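Long-range contacts in C alpha-dehydrogenase (Sphingobium sp. SYK-6, PDB 4YAC), which oxidises the alpha-carbon alcohol of lignin-derived beta-aryl ethers as an NAD-dependent short-chain dehydrogenase/reductase: residues A[18-29]-A[229-239]; A[90-98]-A[109-117]. All coordinates share one frame; numbering follows the deposited sequence.

Contact 1. Residues A[18-29]-A[229-239]; sequences VALGQAKVLAEE and FDPVDLGRVVL. With NAI (1,4-dihydronicotinamide adenine dinucleotide), chain B.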
loop_
_atom_site.group_PDB
_atom_site.type_symbol
_atom_site.label_atom_id
_atom_site.label_comp_id
_atom_site.label_asym_id
_atom_site.label_seq_id
_atom_site.Cartn_x
_atom_site.Cartn_y
_atom_site.Cartn_z
ATOM N N VAL A 18 2.315 13.665 16.972
ATOM C CA VAL A 18 2.428 12.264 17.381
ATOM C C VAL A 18 3.867 11.870 17.679
ATOM O O VAL A 18 4.139 11.211 18.682
ATOM C CB VAL A 18 1.858 11.321 16.291
ATOM C CG1 VAL A 18 2.203 9.862 16.582
ATOM C CG2 VAL A 18 0.356 11.484 16.197
ATOM N N ALA A 19 4.786 12.268 16.807
ATOM C CA ALA A 19 6.183 11.870 16.964
ATOM C C ALA A 19 6.804 12.481 18.219
ATOM O O ALA A 19 7.579 11.826 18.911
ATOM C CB ALA A 19 6.981 12.260 15.746
ATOM N N LEU A 20 6.474 13.736 18.506
ATOM C CA LEU A 20 6.956 14.377 19.726
ATOM C C LEU A 20 6.437 13.621 20.945
ATOM O O LEU A 20 7.154 13.447 21.929
ATOM C CB LEU A 20 6.527 15.842 19.781
ATOM C CG LEU A 20 6.828 16.602 21.076
ATOM C CD1 LEU A 20 8.305 16.532 21.419
ATOM C CD2 LEU A 20 6.384 18.047 20.951
ATOM N N GLY A 21 5.192 13.164 20.872
ATOM C CA GLY A 21 4.614 12.351 21.925
ATOM C C GLY A 21 5.409 11.077 22.136
ATOM O O GLY A 21 5.630 10.650 23.269
ATOM N N GLN A 22 5.846 10.469 21.039
ATOM C CA GLN A 22 6.676 9.274 21.121
ATOM C C GLN A 22 8.019 9.612 21.762
ATOM O O GLN A 22 8.475 8.912 22.663
ATOM C CB GLN A 22 6.869 8.662 19.729
ATOM C CG GLN A 22 5.574 8.089 19.161
ATOM C CD GLN A 22 5.697 7.601 17.727
ATOM O OE1 GLN A 22 6.744 7.733 17.095
ATOM N NE2 GLN A 22 4.610 7.043 17.202
ATOM N N ALA A 23 8.632 10.701 21.311
ATOM C CA ALA A 23 9.921 11.137 21.844
ATOM C C ALA A 23 9.865 11.384 23.351
ATOM O O ALA A 23 10.764 10.969 24.092
ATOM C CB ALA A 23 10.386 12.397 21.122
ATOM N N LYS A 24 8.813 12.059 23.806
ATOM C CA LYS A 24 8.668 12.382 25.224
ATOM C C LYS A 24 8.633 11.125 26.079
ATOM O O LYS A 24 9.335 11.024 27.090
ATOM C CB LYS A 24 7.397 13.193 25.466
ATOM C CG LYS A 24 7.476 14.641 25.032
ATOM C CD LYS A 24 6.182 15.376 25.374
ATOM C CE LYS A 24 6.208 16.825 24.915
ATOM N NZ LYS A 24 4.927 17.530 25.208
ATOM N N VAL A 25 7.801 10.173 25.675
ATOM C CA VAL A 25 7.632 8.931 26.423
ATOM C C VAL A 25 8.916 8.114 26.423
ATOM O O VAL A 25 9.287 7.535 27.444
ATOM C CB VAL A 25 6.475 8.084 25.845
ATOM C CG1 VAL A 25 6.418 6.703 26.495
ATOM C CG2 VAL A 25 5.146 8.805 26.032
ATOM N N LEU A 26 9.602 8.065 25.286
ATOM C CA LEU A 26 10.829 7.283 25.194
ATOM C C LEU A 26 11.956 7.922 26.011
ATOM O O LEU A 26 12.722 7.223 26.676
ATOM C CB LEU A 26 11.249 7.120 23.728
ATOM C CG LEU A 26 10.271 6.309 22.867
ATOM C CD1 LEU A 26 10.647 6.397 21.393
ATOM C CD2 LEU A 26 10.218 4.857 23.315
ATOM N N ALA A 27 12.041 9.248 25.979
ATOM C CA ALA A 27 13.101 9.969 26.685
ATOM C C ALA A 27 12.870 10.015 28.192
ATOM O O ALA A 27 13.815 9.906 28.983
ATOM C CB ALA A 27 13.220 11.386 26.138
ATOM N N GLU A 28 11.614 10.177 28.593
ATOM C CA GLU A 28 11.284 10.398 29.997
ATOM C C GLU A 28 11.031 9.093 30.738
ATOM O O GLU A 28 11.767 8.751 31.663
ATOM C CB GLU A 28 10.067 11.314 30.111
ATOM C CG GLU A 28 10.325 12.720 29.598
ATOM C CD GLU A 28 9.140 13.645 29.792
ATOM O OE1 GLU A 28 8.805 13.947 30.957
ATOM O OE2 GLU A 28 8.543 14.068 28.776
ATOM N N GLU A 29 9.999 8.361 30.333
ATOM C CA GLU A 29 9.643 7.121 31.020
ATOM C C GLU A 29 10.658 6.014 30.758
ATOM O O GLU A 29 11.223 5.445 31.692
ATOM C CB GLU A 29 8.255 6.644 30.591
ATOM C CG GLU A 29 7.152 7.654 30.826
ATOM C CD GLU A 29 5.800 7.145 30.378
ATOM O OE1 GLU A 29 5.608 5.911 30.342
ATOM O OE2 GLU A 29 4.932 7.981 30.057
ATOM N N PHE A 229 -7.713 11.359 21.683
ATOM C CA PHE A 229 -6.309 11.153 21.354
ATOM C C PHE A 229 -5.402 12.135 22.083
ATOM O O PHE A 229 -5.618 13.345 22.034
ATOM C CB PHE A 229 -6.079 11.291 19.849
ATOM C CG PHE A 229 -4.650 11.578 19.486
ATOM C CD1 PHE A 229 -4.241 12.866 19.182
ATOM C CD2 PHE A 229 -3.711 10.562 19.466
ATOM C CE1 PHE A 229 -2.925 13.131 18.854
ATOM C CE2 PHE A 229 -2.395 10.824 19.140
ATOM C CZ PHE A 229 -2.002 12.109 18.835
ATOM N N ASP A 230 -4.388 11.601 22.756
ATOM C CA ASP A 230 -3.311 12.414 23.303
ATOM C C ASP A 230 -1.973 11.822 22.856
ATOM O O ASP A 230 -1.762 10.618 22.986
ATOM C CB ASP A 230 -3.391 12.485 24.827
ATOM C CG ASP A 230 -2.440 13.510 25.407
ATOM O OD1 ASP A 230 -1.309 13.134 25.770
ATOM O OD2 ASP A 230 -2.822 14.697 25.489
ATOM N N PRO A 231 -1.072 12.661 22.311
ATOM C CA PRO A 231 0.207 12.146 21.798
ATOM C C PRO A 231 1.008 11.373 22.844
ATOM O O PRO A 231 1.640 10.369 22.511
ATOM C CB PRO A 231 0.950 13.417 21.373
ATOM C CG PRO A 231 -0.126 14.391 21.064
ATOM C CD PRO A 231 -1.230 14.100 22.030
ATOM N N VAL A 232 0.982 11.825 24.091
ATOM C CA VAL A 232 1.699 11.121 25.141
ATOM C C VAL A 232 1.031 9.771 25.388
ATOM O O VAL A 232 1.713 8.758 25.531
ATOM C CB VAL A 232 1.761 11.956 26.439
ATOM C CG1 VAL A 232 2.130 11.091 27.640
ATOM C CG2 VAL A 232 2.769 13.089 26.271
ATOM N N ASP A 233 -0.300 9.752 25.411
ATOM C CA ASP A 233 -1.034 8.502 25.588
ATOM C C ASP A 233 -0.705 7.513 24.472
ATOM O O ASP A 233 -0.437 6.341 24.735
ATOM C CB ASP A 233 -2.545 8.752 25.631
ATOM C CG ASP A 233 -2.994 9.427 26.916
ATOM O OD1 ASP A 233 -2.199 9.487 27.876
ATOM O OD2 ASP A 233 -4.154 9.889 26.968
ATOM N N LEU A 234 -0.723 7.981 23.228
ATOM C CA LEU A 234 -0.388 7.115 22.102
ATOM C C LEU A 234 1.079 6.716 22.167
ATOM O O LEU A 234 1.462 5.644 21.699
ATOM C CB LEU A 234 -0.679 7.808 20.763
ATOM C CG LEU A 234 -1.637 7.174 19.738
ATOM C CD1 LEU A 234 -1.170 7.520 18.334
ATOM C CD2 LEU A 234 -1.801 5.664 19.862
ATOM N N GLY A 235 1.901 7.584 22.748
ATOM C CA GLY A 235 3.306 7.280 22.941
ATOM C C GLY A 235 3.487 6.091 23.868
ATOM O O GLY A 235 4.383 5.271 23.675
ATOM N N ARG A 236 2.628 5.991 24.875
ATOM C CA ARG A 236 2.701 4.884 25.817
ATOM C C ARG A 236 2.224 3.580 25.186
ATOM O O ARG A 236 2.731 2.509 25.516
ATOM C CB ARG A 236 1.890 5.207 27.073
ATOM C CG ARG A 236 2.549 6.276 27.914
ATOM C CD ARG A 236 1.682 6.741 29.063
ATOM N NE ARG A 236 2.442 7.636 29.935
ATOM C CZ ARG A 236 1.984 8.766 30.466
ATOM N NH1 ARG A 236 0.744 9.181 30.236
ATOM N NH2 ARG A 236 2.781 9.489 31.241
ATOM N N VAL A 237 1.253 3.671 24.283
ATOM C CA VAL A 237 0.814 2.507 23.521
ATOM C C VAL A 237 1.991 1.969 22.718
ATOM O O VAL A 237 2.207 0.759 22.640
ATOM C CB VAL A 237 -0.360 2.848 22.570
ATOM C CG1 VAL A 237 -0.687 1.668 21.651
ATOM C CG2 VAL A 237 -1.585 3.256 23.365
ATOM N N VAL A 238 2.750 2.884 22.125
ATOM C CA VAL A 238 3.912 2.516 21.330
ATOM C C VAL A 238 4.963 1.861 22.205
ATOM O O VAL A 238 5.499 0.809 21.861
ATOM C CB VAL A 238 4.520 3.743 20.625
ATOM C CG1 VAL A 238 5.942 3.454 20.141
ATOM C CG2 VAL A 238 3.644 4.155 19.467
ATOM N N LEU A 239 5.259 2.499 23.332
ATOM C CA LEU A 239 6.266 1.991 24.252
ATOM C C LEU A 239 5.957 0.550 24.617
ATOM O O LEU A 239 6.831 -0.314 24.607
ATOM C CB LEU A 239 6.329 2.852 25.513
ATOM C CG LEU A 239 7.278 2.352 26.606
ATOM C CD1 LEU A 239 8.703 2.242 26.083
ATOM C CD2 LEU A 239 7.218 3.271 27.810
HETATM P PA NAI B . 2.470 17.461 12.889
HETATM O O1A NAI B . 2.374 18.637 11.949
HETATM O O2A NAI B . 2.004 17.896 14.291
HETATM O O5B NAI B . 3.957 16.954 12.960
HETATM C C5B NAI B . 4.609 16.584 11.788
HETATM C C4B NAI B . 6.054 16.811 11.938
HETATM O O4B NAI B . 6.740 16.129 10.836
HETATM C C3B NAI B . 6.384 18.229 11.856
HETATM O O3B NAI B . 7.265 18.605 12.906
HETATM C C2B NAI B . 7.002 18.407 10.566
HETATM O O2B NAI B . 7.933 19.505 10.572
HETATM C C1B NAI B . 7.658 17.141 10.311
HETATM N N9A NAI B . 7.954 16.919 8.923
HETATM C C8A NAI B . 7.151 17.109 7.839
HETATM N N7A NAI B . 7.811 16.797 6.711
HETATM C C5A NAI B . 9.077 16.386 7.037
HETATM C C6A NAI B . 10.200 15.947 6.344
HETATM N N6A NAI B . 10.211 15.838 4.919
HETATM N N1A NAI B . 11.327 15.614 7.032
HETATM C C2A NAI B . 11.386 15.702 8.373
HETATM N N3A NAI B . 10.321 16.116 9.081
HETATM C C4A NAI B . 9.170 16.465 8.451
HETATM O O3 NAI B . 1.599 16.293 12.371
HETATM P PN NAI B . 0.956 15.206 13.359
HETATM O O1N NAI B . -0.050 15.888 14.272
HETATM O O2N NAI B . 0.224 14.077 12.489
HETATM O O5D NAI B . 2.067 14.548 14.216
HETATM O O HOH W 1 2.319 9.759 19.945
HETATM O O HOH W 2 2.611 7.123 19.198
#
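The guanidinium of Arg236 has Glu29 at its edge, near its plane, and Val232 CG1 over the rim of one face. Glu29 OE2 is approached by Arg236 NE from its syn side and weakly by NH2, with carboxylate and guanidinium planes 32° apart; the separation of Arg236 NE from Glu29 OE2, 2.5 Å, is short enough for its exact value to be doubtful. A longer link joins Arg236 to Asp233, completing a surface salt-bridge network. At the other end, the poorly ordered Phe229 ring carries Pro231 N over one face and Leu234 CG at its edge, while Val18 CG2 meets CZ obliquely at 3.6 Å. Between these ends two helices of the Rossmann fold cross at -61°, their axes 7.4 Å apart. Such proximity depends on glycines at the crossing: Gly21 CA lies 3.6 Å from Pro231 O, and the CA atoms of Gly235 and Gln22 approach closely. Val25 is the knob set among Val232, Gly235, Arg236 and Leu239. With its chi1 of 172°, CG1 is anti to the backbone N and meets Leu239 CD2 at 3.8 Å, whereas CG2 presses on Val232 O at 3.5 Å. One water bridges Val18 O and Pro231 O; another, bound by Gln22 NE2, reaches Leu234 O weakly, while Gln22 OE1 is taken by Thr91. Val18 N donates to the cofactor's O5D at 2.9 Å, placing this helix start at the pyrophosphate.

Contact 2. Residues A[90-98]-A[109-117]; sequences NTAGVSQFG and DWQMDVNVN. With NAI (1,4-dihydronicotinamide adenine dinucleotide), chain B.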
loop_
_atom_site.group_PDB
_atom_site.type_symbol
_atom_site.label_atom_id
_atom_site.label_comp_id
_atom_site.label_asym_id
_atom_site.label_seq_id
_atom_site.Cartn_x
_atom_site.Cartn_y
_atom_site.Cartn_z
ATOM N N ASN A 90 9.747 5.612 12.485
ATOM C CA ASN A 90 9.379 6.308 11.259
ATOM C C ASN A 90 7.970 6.869 11.396
ATOM O O ASN A 90 6.998 6.199 11.053
ATOM C CB ASN A 90 9.455 5.366 10.055
ATOM C CG ASN A 90 10.798 4.676 9.927
ATOM O OD1 ASN A 90 11.758 5.245 9.410
ATOM N ND2 ASN A 90 10.864 3.431 10.378
ATOM N N THR A 91 7.860 8.099 11.894
ATOM C CA THR A 91 6.567 8.635 12.303
ATOM C C THR A 91 6.188 9.921 11.572
ATOM O O THR A 91 5.004 10.246 11.473
ATOM C CB THR A 91 6.562 8.858 13.831
ATOM O OG1 THR A 91 6.814 7.602 14.469
ATOM C CG2 THR A 91 5.228 9.404 14.329
ATOM N N ALA A 92 7.172 10.638 11.041
ATOM C CA ALA A 92 6.881 11.843 10.267
ATOM C C ALA A 92 5.900 11.522 9.153
ATOM O O ALA A 92 5.968 10.464 8.534
ATOM C CB ALA A 92 8.154 12.437 9.692
ATOM N N GLY A 93 4.969 12.432 8.917
ATOM C CA GLY A 93 4.025 12.273 7.830
ATOM C C GLY A 93 3.314 13.574 7.556
ATOM O O GLY A 93 3.222 14.432 8.433
ATOM N N VAL A 94 2.813 13.717 6.333
ATOM C CA VAL A 94 2.038 14.887 5.942
ATOM C C VAL A 94 0.736 14.456 5.288
ATOM O O VAL A 94 0.576 13.292 4.917
ATOM C CB VAL A 94 2.816 15.787 4.965
ATOM C CG1 VAL A 94 4.108 16.267 5.605
ATOM C CG2 VAL A 94 3.109 15.044 3.663
ATOM N N SER A 95 -0.188 15.397 5.137
ATOM C CA SER A 95 -1.449 15.100 4.478
ATOM C C SER A 95 -2.109 16.346 3.915
ATOM O O SER A 95 -2.056 17.421 4.509
ATOM C CB SER A 95 -2.409 14.410 5.447
ATOM O OG SER A 95 -2.692 15.242 6.558
ATOM N N GLN A 96 -2.716 16.176 2.746
ATOM C CA GLN A 96 -3.583 17.186 2.164
ATOM C C GLN A 96 -4.674 16.449 1.406
ATOM O O GLN A 96 -4.392 15.623 0.537
ATOM C CB GLN A 96 -2.809 18.131 1.246
ATOM C CG GLN A 96 -3.534 19.439 0.957
ATOM C CD GLN A 96 -2.579 20.600 0.744
ATOM O OE1 GLN A 96 -2.480 21.497 1.580
ATOM N NE2 GLN A 96 -1.873 20.588 -0.379
ATOM N N PHE A 97 -5.919 16.741 1.766
ATOM C CA PHE A 97 -7.074 16.037 1.226
ATOM C C PHE A 97 -7.767 16.854 0.143
ATOM O O PHE A 97 -7.655 18.080 0.110
ATOM C CB PHE A 97 -8.058 15.712 2.352
ATOM C CG PHE A 97 -7.438 14.966 3.500
ATOM C CD1 PHE A 97 -6.599 13.887 3.272
ATOM C CD2 PHE A 97 -7.683 15.355 4.806
ATOM C CE1 PHE A 97 -6.028 13.204 4.325
ATOM C CE2 PHE A 97 -7.111 14.675 5.861
ATOM C CZ PHE A 97 -6.282 13.598 5.621
ATOM N N GLY A 98 -8.474 16.161 -0.743
ATOM C CA GLY A 98 -9.227 16.800 -1.805
ATOM C C GLY A 98 -9.725 15.763 -2.790
ATOM O O GLY A 98 -9.264 14.624 -2.769
ATOM N N ASP A 109 3.522 13.983 -5.462
ATOM C CA ASP A 109 4.951 13.848 -5.198
ATOM C C ASP A 109 5.321 14.247 -3.770
ATOM O O ASP A 109 6.123 13.574 -3.128
ATOM C CB ASP A 109 5.759 14.688 -6.191
ATOM C CG ASP A 109 5.709 14.136 -7.608
ATOM O OD1 ASP A 109 5.376 12.947 -7.786
ATOM O OD2 ASP A 109 6.018 14.894 -8.547
ATOM N N TRP A 110 4.750 15.340 -3.277
ATOM C CA TRP A 110 5.042 15.792 -1.917
ATOM C C TRP A 110 4.665 14.728 -0.886
ATOM O O TRP A 110 5.488 14.338 -0.062
ATOM C CB TRP A 110 4.312 17.105 -1.626
ATOM C CG TRP A 110 4.349 17.522 -0.193
ATOM C CD1 TRP A 110 5.443 17.555 0.630
ATOM C CD2 TRP A 110 3.246 17.982 0.588
ATOM N NE1 TRP A 110 5.082 18.002 1.877
ATOM C CE2 TRP A 110 3.736 18.273 1.876
ATOM C CE3 TRP A 110 1.885 18.176 0.327
ATOM C CZ2 TRP A 110 2.919 18.744 2.894
ATOM C CZ3 TRP A 110 1.077 18.643 1.343
ATOM C CH2 TRP A 110 1.597 18.926 2.608
ATOM N N GLN A 111 3.430 14.240 -0.944
ATOM C CA GLN A 111 2.963 13.276 0.049
ATOM C C GLN A 111 3.637 11.916 -0.129
ATOM O O GLN A 111 3.967 11.253 0.855
ATOM C CB GLN A 111 1.441 13.139 -0.018
ATOM C CG GLN A 111 0.716 14.408 0.407
ATOM C CD GLN A 111 -0.790 14.250 0.443
ATOM O OE1 GLN A 111 -1.331 13.536 1.288
ATOM N NE2 GLN A 111 -1.474 14.919 -0.476
ATOM N N MET A 112 3.859 11.507 -1.376
ATOM C CA MET A 112 4.584 10.269 -1.650
ATOM C C MET A 112 6.008 10.345 -1.101
ATOM O O MET A 112 6.496 9.399 -0.482
ATOM C CB MET A 112 4.627 9.983 -3.152
ATOM C CG MET A 112 3.334 9.420 -3.707
ATOM S SD MET A 112 3.079 7.683 -3.270
ATOM C CE MET A 112 1.310 7.667 -3.107
ATOM N N ASP A 113 6.671 11.477 -1.310
ATOM C CA ASP A 113 8.075 11.596 -0.928
ATOM C C ASP A 113 8.240 11.526 0.594
ATOM O O ASP A 113 9.096 10.799 1.095
ATOM C CB ASP A 113 8.676 12.900 -1.479
ATOM C CG ASP A 113 10.177 12.807 -1.728
ATOM O OD1 ASP A 113 10.741 11.693 -1.687
ATOM O OD2 ASP A 113 10.792 13.861 -1.993
ATOM N N VAL A 114 7.425 12.265 1.338
ATOM C CA VAL A 114 7.555 12.255 2.800
ATOM C C VAL A 114 7.014 10.965 3.405
ATOM O O VAL A 114 7.680 10.335 4.222
ATOM C CB VAL A 114 6.820 13.442 3.455
ATOM C CG1 VAL A 114 6.969 13.396 4.979
ATOM C CG2 VAL A 114 7.349 14.754 2.920
ATOM N N ASN A 115 5.809 10.575 3.009
ATOM C CA ASN A 115 5.127 9.472 3.677
ATOM C C ASN A 115 5.663 8.098 3.297
ATOM O O ASN A 115 5.607 7.170 4.106
ATOM C CB ASN A 115 3.626 9.526 3.389
ATOM C CG ASN A 115 2.952 10.732 4.016
ATOM O OD1 ASN A 115 3.603 11.574 4.645
ATOM N ND2 ASN A 115 1.637 10.822 3.846
ATOM N N VAL A 116 6.171 7.955 2.073
ATOM C CA VAL A 116 6.671 6.662 1.626
ATOM C C VAL A 116 8.194 6.685 1.526
ATOM O O VAL A 116 8.864 5.912 2.208
ATOM C CB VAL A 116 6.067 6.239 0.279
ATOM C CG1 VAL A 116 6.467 4.798 -0.041
ATOM C CG2 VAL A 116 4.552 6.355 0.320
ATOM N N ASN A 117 8.752 7.555 0.690
ATOM C CA ASN A 117 10.204 7.599 0.550
ATOM C C ASN A 117 10.899 7.971 1.855
ATOM O O ASN A 117 11.985 7.478 2.124
ATOM C CB ASN A 117 10.632 8.573 -0.550
ATOM C CG ASN A 117 10.521 7.975 -1.940
ATOM O OD1 ASN A 117 10.676 6.767 -2.128
ATOM N ND2 ASN A 117 10.262 8.825 -2.926
HETATM P PA NAI B . 2.470 17.461 12.889
HETATM O O1A NAI B . 2.374 18.637 11.949
HETATM O O2A NAI B . 2.004 17.896 14.291
HETATM O O5B NAI B . 3.957 16.954 12.960
HETATM C C5B NAI B . 4.609 16.584 11.788
HETATM C C4B NAI B . 6.054 16.811 11.938
HETATM O O4B NAI B . 6.740 16.129 10.836
HETATM C C3B NAI B . 6.384 18.229 11.856
HETATM O O3B NAI B . 7.265 18.605 12.906
HETATM C C2B NAI B . 7.002 18.407 10.566
HETATM O O2B NAI B . 7.933 19.505 10.572
HETATM C C1B NAI B . 7.658 17.141 10.311
HETATM N N9A NAI B . 7.954 16.919 8.923
HETATM C C8A NAI B . 7.151 17.109 7.839
HETATM N N7A NAI B . 7.811 16.797 6.711
HETATM C C5A NAI B . 9.077 16.386 7.037
HETATM C C6A NAI B . 10.200 15.947 6.344
HETATM N N6A NAI B . 10.211 15.838 4.919
HETATM N N1A NAI B . 11.327 15.614 7.032
HETATM C C2A NAI B . 11.386 15.702 8.373
HETATM N N3A NAI B . 10.321 16.116 9.081
HETATM C C4A NAI B . 9.170 16.465 8.451
HETATM O O3 NAI B . 1.599 16.293 12.371
HETATM P PN NAI B . 0.956 15.206 13.359
HETATM O O1N NAI B . -0.050 15.888 14.272
HETATM O O2N NAI B . 0.224 14.077 12.489
HETATM O O5D NAI B . 2.067 14.548 14.216
HETATM O O HOH W 3 8.159 9.852 6.902
#
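Asn115 turns its amide against the backbone of Val94 and makes the tight half of the contact. Its OD1 receives Val94 N at 2.8 Å, in the carbonyl plane and on a lone pair, in a nearly straight bond (167°); its ND2 returns a hydrogen to Val94 O at 2.9 Å and also reaches Thr160. Three bonds thus fix the rotation of this buried amide. With chi1 at -60°, which puts CG1 anti to the carbonyl carbon, Val94 CG2 falls between the backbone N and the carbonyl carbon; it packs on Val114 CB at 4.0 Å and lies over one face of Trp110, a CH-pi contact 4.0 Å from the centroid of the six-membered ring. This is the loop after strand 87-90 of the Rossmann fold, where Asn90 to Gly93 form a variant of the NNAG sequence of short-chain dehydrogenases, laid along helix 105-133. Val94 CG1 approaches adenine C8A at 3.9 Å and Val114 CG2 approaches N6A, making an apolar wall for the base, and a water joins Ala92 O to Val114 O. Further along the loop the grip slackens. Gln111 NE2 donates to Gln96 O at 3.2 Å, that oxygen lying 26° out of the amide plane, and the return bond from Gln96 N to Gln111 OE1 is weak. Exposed Gln96 brings CB to the ring edge, 3.9 Å from Trp110 CZ3, its poorly ordered amide also close to that atom.

Overall arrangement
Both contacts belong to one Rossmann domain, their centres about 21 Å apart, with contact 2 nested inside the chain loop that contact 1 closes. They share no helix, yet they touch where Val18 and Ala19 pack on Thr91. Contact 1, the larger, has a buried middle, 8 of its 15 touching residues being buried, and joins two helices through close backbones and aliphatic packing, with charged groups at its outer end. Contact 2, with 3 buried residues of 8 and an exposed far end at Trp110 and Gln96, joins a loop to a helix and relies more on side-chain amides satisfying loop backbone. Each meets the cofactor differently, contact 1 by a polar backbone bond near the phosphates, contact 2 by apolar groups beside the adenine.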